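Local coordinates for protein glucose-6-phosphate isomerase (Thermus thermophilus, PDB 1ZZG) that probably catalyses the reversible isomerisation of glucose 6-phosphate to fructose 6-phosphate, a step shared by glycolysis and gluconeogenesis, at residues E67-I72 / L196-F201; V156-P161 / S192-L197. All coordinates share one frame; numbering follows the deposited sequence.

Contact 1: E67-I72 / L196-F201; sequences EDFVLI and LLPLAF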
loop_
_atom_site.group_PDB
_atom_site.type_symbol
_atom_site.label_atom_id
_atom_site.label_comp_id
_atom_site.label_asym_id
_atom_site.label_seq_id
_atom_site.Cartn_x
_atom_site.Cartn_y
_atom_site.Cartn_z
ATOM N N GLU A 67 -18.693 -17.016 -7.612
ATOM C CA GLU A 67 -17.308 -17.445 -7.433
ATOM C C GLU A 67 -16.403 -16.224 -7.537
ATOM O O GLU A 67 -15.280 -16.223 -7.041
ATOM C CB GLU A 67 -16.906 -18.467 -8.498
ATOM C CG GLU A 67 -17.348 -19.895 -8.204
ATOM C CD GLU A 67 -16.808 -20.892 -9.218
ATOM O OE1 GLU A 67 -15.612 -20.794 -9.573
ATOM O OE2 GLU A 67 -17.571 -21.779 -9.653
ATOM N N ASP A 68 -16.898 -15.186 -8.203
ATOM C CA ASP A 68 -16.143 -13.950 -8.362
ATOM C C ASP A 68 -17.029 -12.766 -7.995
ATOM O O ASP A 68 -18.133 -12.614 -8.513
ATOM C CB ASP A 68 -15.635 -13.823 -9.803
ATOM C CG ASP A 68 -14.554 -14.845 -10.133
ATOM O OD1 ASP A 68 -13.359 -14.561 -9.893
ATOM O OD2 ASP A 68 -14.901 -15.945 -10.615
ATOM N N PHE A 69 -16.534 -11.936 -7.084
ATOM C CA PHE A 69 -17.257 -10.758 -6.615
ATOM C C PHE A 69 -16.506 -9.518 -7.095
ATOM O O PHE A 69 -15.398 -9.246 -6.630
ATOM C CB PHE A 69 -17.300 -10.775 -5.082
ATOM C CG PHE A 69 -18.214 -9.750 -4.480
ATOM C CD1 PHE A 69 -19.453 -10.123 -3.968
ATOM C CD2 PHE A 69 -17.830 -8.415 -4.394
ATOM C CE1 PHE A 69 -20.297 -9.181 -3.379
ATOM C CE2 PHE A 69 -18.666 -7.468 -3.809
ATOM C CZ PHE A 69 -19.903 -7.853 -3.299
ATOM N N VAL A 70 -17.094 -8.775 -8.027
ATOM C CA VAL A 70 -16.452 -7.570 -8.547
ATOM C C VAL A 70 -17.041 -6.336 -7.865
ATOM O O VAL A 70 -18.188 -5.962 -8.119
ATOM C CB VAL A 70 -16.647 -7.434 -10.088
ATOM C CG1 VAL A 70 -16.065 -6.109 -10.576
ATOM C CG2 VAL A 70 -15.981 -8.612 -10.809
ATOM N N LEU A 71 -16.259 -5.709 -6.992
ATOM C CA LEU A 71 -16.740 -4.521 -6.301
ATOM C C LEU A 71 -16.296 -3.272 -7.047
ATOM O O LEU A 71 -15.108 -2.960 -7.099
ATOM C CB LEU A 71 -16.216 -4.483 -4.859
ATOM C CG LEU A 71 -16.955 -3.584 -3.854
ATOM C CD1 LEU A 71 -16.355 -3.809 -2.463
ATOM C CD2 LEU A 71 -16.857 -2.108 -4.260
ATOM N N ILE A 72 -17.250 -2.568 -7.645
ATOM C CA ILE A 72 -16.935 -1.342 -8.364
ATOM C C ILE A 72 -17.181 -0.203 -7.384
ATOM O O ILE A 72 -18.328 0.165 -7.108
ATOM C CB ILE A 72 -17.829 -1.153 -9.617
ATOM C CG1 ILE A 72 -17.755 -2.401 -10.509
ATOM C CG2 ILE A 72 -17.369 0.083 -10.390
ATOM C CD1 ILE A 72 -18.488 -2.284 -11.853
ATOM N N LEU A 196 -20.301 -5.207 4.867
ATOM C CA LEU A 196 -21.018 -6.430 5.225
ATOM C C LEU A 196 -21.348 -7.331 4.039
ATOM O O LEU A 196 -21.192 -8.551 4.131
ATOM C CB LEU A 196 -22.302 -6.099 5.986
ATOM C CG LEU A 196 -22.059 -5.332 7.288
ATOM C CD1 LEU A 196 -23.384 -5.054 7.960
ATOM C CD2 LEU A 196 -21.130 -6.132 8.197
ATOM N N LEU A 197 -21.789 -6.742 2.931
ATOM C CA LEU A 197 -22.136 -7.534 1.756
ATOM C C LEU A 197 -20.935 -8.341 1.241
ATOM O O LEU A 197 -21.006 -9.565 1.137
ATOM C CB LEU A 197 -22.693 -6.640 0.641
ATOM C CG LEU A 197 -23.165 -7.419 -0.595
ATOM C CD1 LEU A 197 -24.231 -8.444 -0.186
ATOM C CD2 LEU A 197 -23.719 -6.455 -1.634
ATOM N N PRO A 198 -19.822 -7.669 0.897
ATOM C CA PRO A 198 -18.691 -8.474 0.418
ATOM C C PRO A 198 -18.213 -9.473 1.470
ATOM O O PRO A 198 -17.851 -10.591 1.131
ATOM C CB PRO A 198 -17.626 -7.425 0.065
ATOM C CG PRO A 198 -18.023 -6.214 0.893
ATOM C CD PRO A 198 -19.527 -6.229 0.785
ATOM N N LEU A 199 -18.228 -9.084 2.744
ATOM C CA LEU A 199 -17.792 -9.997 3.800
ATOM C C LEU A 199 -18.675 -11.237 3.884
ATOM O O LEU A 199 -18.200 -12.328 4.222
ATOM C CB LEU A 199 -17.773 -9.304 5.160
ATOM C CG LEU A 199 -16.452 -8.639 5.544
ATOM C CD1 LEU A 199 -16.603 -8.009 6.924
ATOM C CD2 LEU A 199 -15.317 -9.670 5.543
ATOM N N ALA A 200 -19.960 -11.072 3.582
ATOM C CA ALA A 200 -20.881 -12.203 3.616
ATOM C C ALA A 200 -20.405 -13.229 2.596
ATOM O O ALA A 200 -20.255 -14.404 2.916
ATOM C CB ALA A 200 -22.304 -11.746 3.291
ATOM N N PHE A 201 -20.154 -12.771 1.370
ATOM C CA PHE A 201 -19.689 -13.652 0.306
ATOM C C PHE A 201 -18.303 -14.208 0.611
ATOM O O PHE A 201 -17.887 -15.208 0.028
ATOM C CB PHE A 201 -19.704 -12.909 -1.034
ATOM C CG PHE A 201 -21.071 -12.843 -1.659
ATOM C CD1 PHE A 201 -21.549 -13.906 -2.427
ATOM C CD2 PHE A 201 -21.907 -11.758 -1.420
ATOM C CE1 PHE A 201 -22.847 -13.886 -2.947
ATOM C CE2 PHE A 201 -23.204 -11.725 -1.932
ATOM C CZ PHE A 201 -23.677 -12.792 -2.698
#
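This is a buried, wholly apolar strand-to-helix contact, in which strand 68-72 of the five-stranded parallel sheet packs against residues 196-201 of helix 193-201. The axes of strand 68-72 and of helix residues 196-201 run nearly antiparallel (165°) and approach to 10.1 Å. Phe69 carries most of the contact. Its CG lies anti to the backbone N (chi1 -170°), which sends the ring out from the strand to the helix. There Pro198 lies obliquely across one ring face, its CA 4.0 Å from Phe69 CZ. Leu197 comes in at the ring edge instead, with its CG 4.3 Å from Phe69 CZ. Phe201 is the third helix residue to meet the ring: its CD2 is 3.6 Å from Phe69 CE1, and the two rings meet obliquely, their planes at 48°. Three residues within little more than one helical turn thus meet a single ring. Leu71 adds a looser touch, CD1 to Pro198 CG at 4.5 Å. An alanine in place of Phe69 would lose the ring that Leu197, Pro198 and Phe201 all contact, and would probably loosen the seating of the helix on the strand. A helix laid on a parallel sheet through large apolar residues is typical of the layered alpha/beta fold of sugar isomerase (SIS) domains.

Contact 2: V156-P161 / S192-L197; sequences VVTTDP and SPVGLL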
loop_
_atom_site.group_PDB
_atom_site.type_symbol
_atom_site.label_atom_id
_atom_site.label_comp_id
_atom_site.label_asym_id
_atom_site.label_seq_id
_atom_site.Cartn_x
_atom_site.Cartn_y
_atom_site.Cartn_z
ATOM N N VAL A 156 -25.772 -5.973 -8.115
ATOM C CA VAL A 156 -26.363 -5.541 -6.859
ATOM C C VAL A 156 -25.796 -4.160 -6.534
ATOM O O VAL A 156 -24.603 -3.909 -6.723
ATOM C CB VAL A 156 -26.049 -6.549 -5.724
ATOM C CG1 VAL A 156 -24.552 -6.768 -5.611
ATOM C CG2 VAL A 156 -26.631 -6.054 -4.409
ATOM N N VAL A 157 -26.650 -3.266 -6.050
ATOM C CA VAL A 157 -26.229 -1.901 -5.745
ATOM C C VAL A 157 -26.244 -1.550 -4.257
ATOM O O VAL A 157 -27.131 -1.968 -3.516
ATOM C CB VAL A 157 -27.129 -0.889 -6.504
ATOM C CG1 VAL A 157 -26.709 0.536 -6.206
ATOM C CG2 VAL A 157 -27.051 -1.155 -7.995
ATOM N N THR A 158 -25.245 -0.781 -3.831
ATOM C CA THR A 158 -25.138 -0.326 -2.446
ATOM C C THR A 158 -24.990 1.188 -2.543
ATOM O O THR A 158 -23.959 1.687 -2.997
ATOM C CB THR A 158 -23.898 -0.933 -1.755
ATOM O OG1 THR A 158 -24.027 -2.361 -1.712
ATOM C CG2 THR A 158 -23.753 -0.387 -0.343
ATOM N N THR A 159 -26.021 1.919 -2.124
ATOM C CA THR A 159 -26.009 3.376 -2.226
ATOM C C THR A 159 -27.017 4.017 -1.263
ATOM O O THR A 159 -27.725 3.314 -0.540
ATOM C CB THR A 159 -26.350 3.793 -3.684
ATOM O OG1 THR A 159 -26.096 5.189 -3.875
ATOM C CG2 THR A 159 -27.813 3.503 -3.991
ATOM N N ASP A 160 -27.081 5.344 -1.254
ATOM C CA ASP A 160 -28.026 6.051 -0.385
ATOM C C ASP A 160 -29.418 5.448 -0.587
ATOM O O ASP A 160 -29.772 5.042 -1.691
ATOM C CB ASP A 160 -28.074 7.539 -0.739
ATOM C CG ASP A 160 -28.930 8.340 0.227
ATOM O OD1 ASP A 160 -28.385 8.817 1.245
ATOM O OD2 ASP A 160 -30.152 8.477 -0.024
ATOM N N PRO A 161 -30.229 5.388 0.478
ATOM C CA PRO A 161 -31.568 4.814 0.320
ATOM C C PRO A 161 -32.525 5.595 -0.582
ATOM O O PRO A 161 -33.464 5.018 -1.137
ATOM C CB PRO A 161 -32.071 4.727 1.760
ATOM C CG PRO A 161 -31.410 5.913 2.414
ATOM C CD PRO A 161 -30.004 5.847 1.862
ATOM N N SER A 192 -21.343 -0.824 7.325
ATOM C CA SER A 192 -22.673 -0.762 6.725
ATOM C C SER A 192 -22.605 -1.864 5.658
ATOM O O SER A 192 -21.624 -2.610 5.604
ATOM C CB SER A 192 -22.917 0.604 6.072
ATOM O OG SER A 192 -22.202 0.746 4.856
ATOM N N PRO A 193 -23.642 -2.004 4.814
ATOM C CA PRO A 193 -23.555 -3.058 3.798
ATOM C C PRO A 193 -22.312 -2.923 2.903
ATOM O O PRO A 193 -21.905 -3.893 2.259
ATOM C CB PRO A 193 -24.864 -2.905 3.030
ATOM C CG PRO A 193 -25.820 -2.467 4.114
ATOM C CD PRO A 193 -24.998 -1.426 4.856
ATOM N N VAL A 194 -21.720 -1.728 2.872
ATOM C CA VAL A 194 -20.513 -1.480 2.078
ATOM C C VAL A 194 -19.503 -2.590 2.364
ATOM O O VAL A 194 -18.910 -3.156 1.450
ATOM C CB VAL A 194 -19.855 -0.123 2.435
ATOM C CG1 VAL A 194 -18.473 -0.021 1.794
ATOM C CG2 VAL A 194 -20.731 1.024 1.962
ATOM N N GLY A 195 -19.317 -2.896 3.644
ATOM C CA GLY A 195 -18.391 -3.949 4.020
ATOM C C GLY A 195 -19.083 -5.269 4.333
ATOM O O GLY A 195 -18.526 -6.337 4.087
ATOM N N LEU A 196 -20.301 -5.207 4.867
ATOM C CA LEU A 196 -21.018 -6.430 5.225
ATOM C C LEU A 196 -21.348 -7.331 4.039
ATOM O O LEU A 196 -21.192 -8.551 4.131
ATOM C CB LEU A 196 -22.302 -6.099 5.986
ATOM C CG LEU A 196 -22.059 -5.332 7.288
ATOM C CD1 LEU A 196 -23.384 -5.054 7.960
ATOM C CD2 LEU A 196 -21.130 -6.132 8.197
ATOM N N LEU A 197 -21.789 -6.742 2.931
ATOM C CA LEU A 197 -22.136 -7.534 1.756
ATOM C C LEU A 197 -20.935 -8.341 1.241
ATOM O O LEU A 197 -21.006 -9.565 1.137
ATOM C CB LEU A 197 -22.693 -6.640 0.641
ATOM C CG LEU A 197 -23.165 -7.419 -0.595
ATOM C CD1 LEU A 197 -24.231 -8.444 -0.186
ATOM C CD2 LEU A 197 -23.719 -6.455 -1.634
HETATM O O HOH W 1 -21.714 -3.163 -0.726
#
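In the alpha/beta fold of this SIS-type domain, the capped N-terminal turns of helix 193-201 pack on strand 155-159 of the parallel sheet. Ser192 is the N-cap: its OG accepts from Val194 N at 3.2 Å with an N-H...O angle of 159°, while its carbonyl O takes the N-H groups of both Gly195 and Leu196. The capped end faces Thr158, whose CA is the one nearest Val194 CA. With OG1 beside the backbone N (chi1 -62°), Thr158 has CG2 anti to N, and this methyl points to the helix, where it lies 4.0 Å from Val194 N and 4.1 Å from Val194 CG2; these two side chains cross at about a right angle. One turn on, Leu197 extends with CG anti to its N and meets Val156 tip to tip, its CD2 4.0 Å from Val156 CG2 and almost as near CG1. Phe178 of the neighbouring strand 176-179 and Tyr59 of helix 52-61 also touch both of these residues. The polar branch of Thr158 is satisfied in this buried setting partly by Asn121 ND2 of strand 118-124. Its OG1 also donates to a bound water at 2.6 Å, and that water donates in turn to Pro193 O at 3.1 Å, bridging strand and helix.

Contacts 1 and 2 illustrate one short helix packing across neighbouring strands of a sheet. Their centres are about 10 Å apart, and both use helix 193-201: contact 2 its N-terminal turns, contact 1 its C-terminal part. Their ranges overlap at Leu196 and Leu197, of which Leu197 touches both strands. Strands 68-72 and 155-159 come earlier in the chain, in that order, and flank strand 118-124 in the parallel sheet. The helix therefore spans three adjacent strands, with Asn121 of the middle one touching both Phe69 and Leu197. Within the helix, Pro198 CD packs 3.6 Å from Pro193 O, at the kink. The helix-on-sheet packing joins chain parts more than 120 residues apart in contact 1, and about 30 apart in contact 2, in a buried interface away from the predicted catalytic residues.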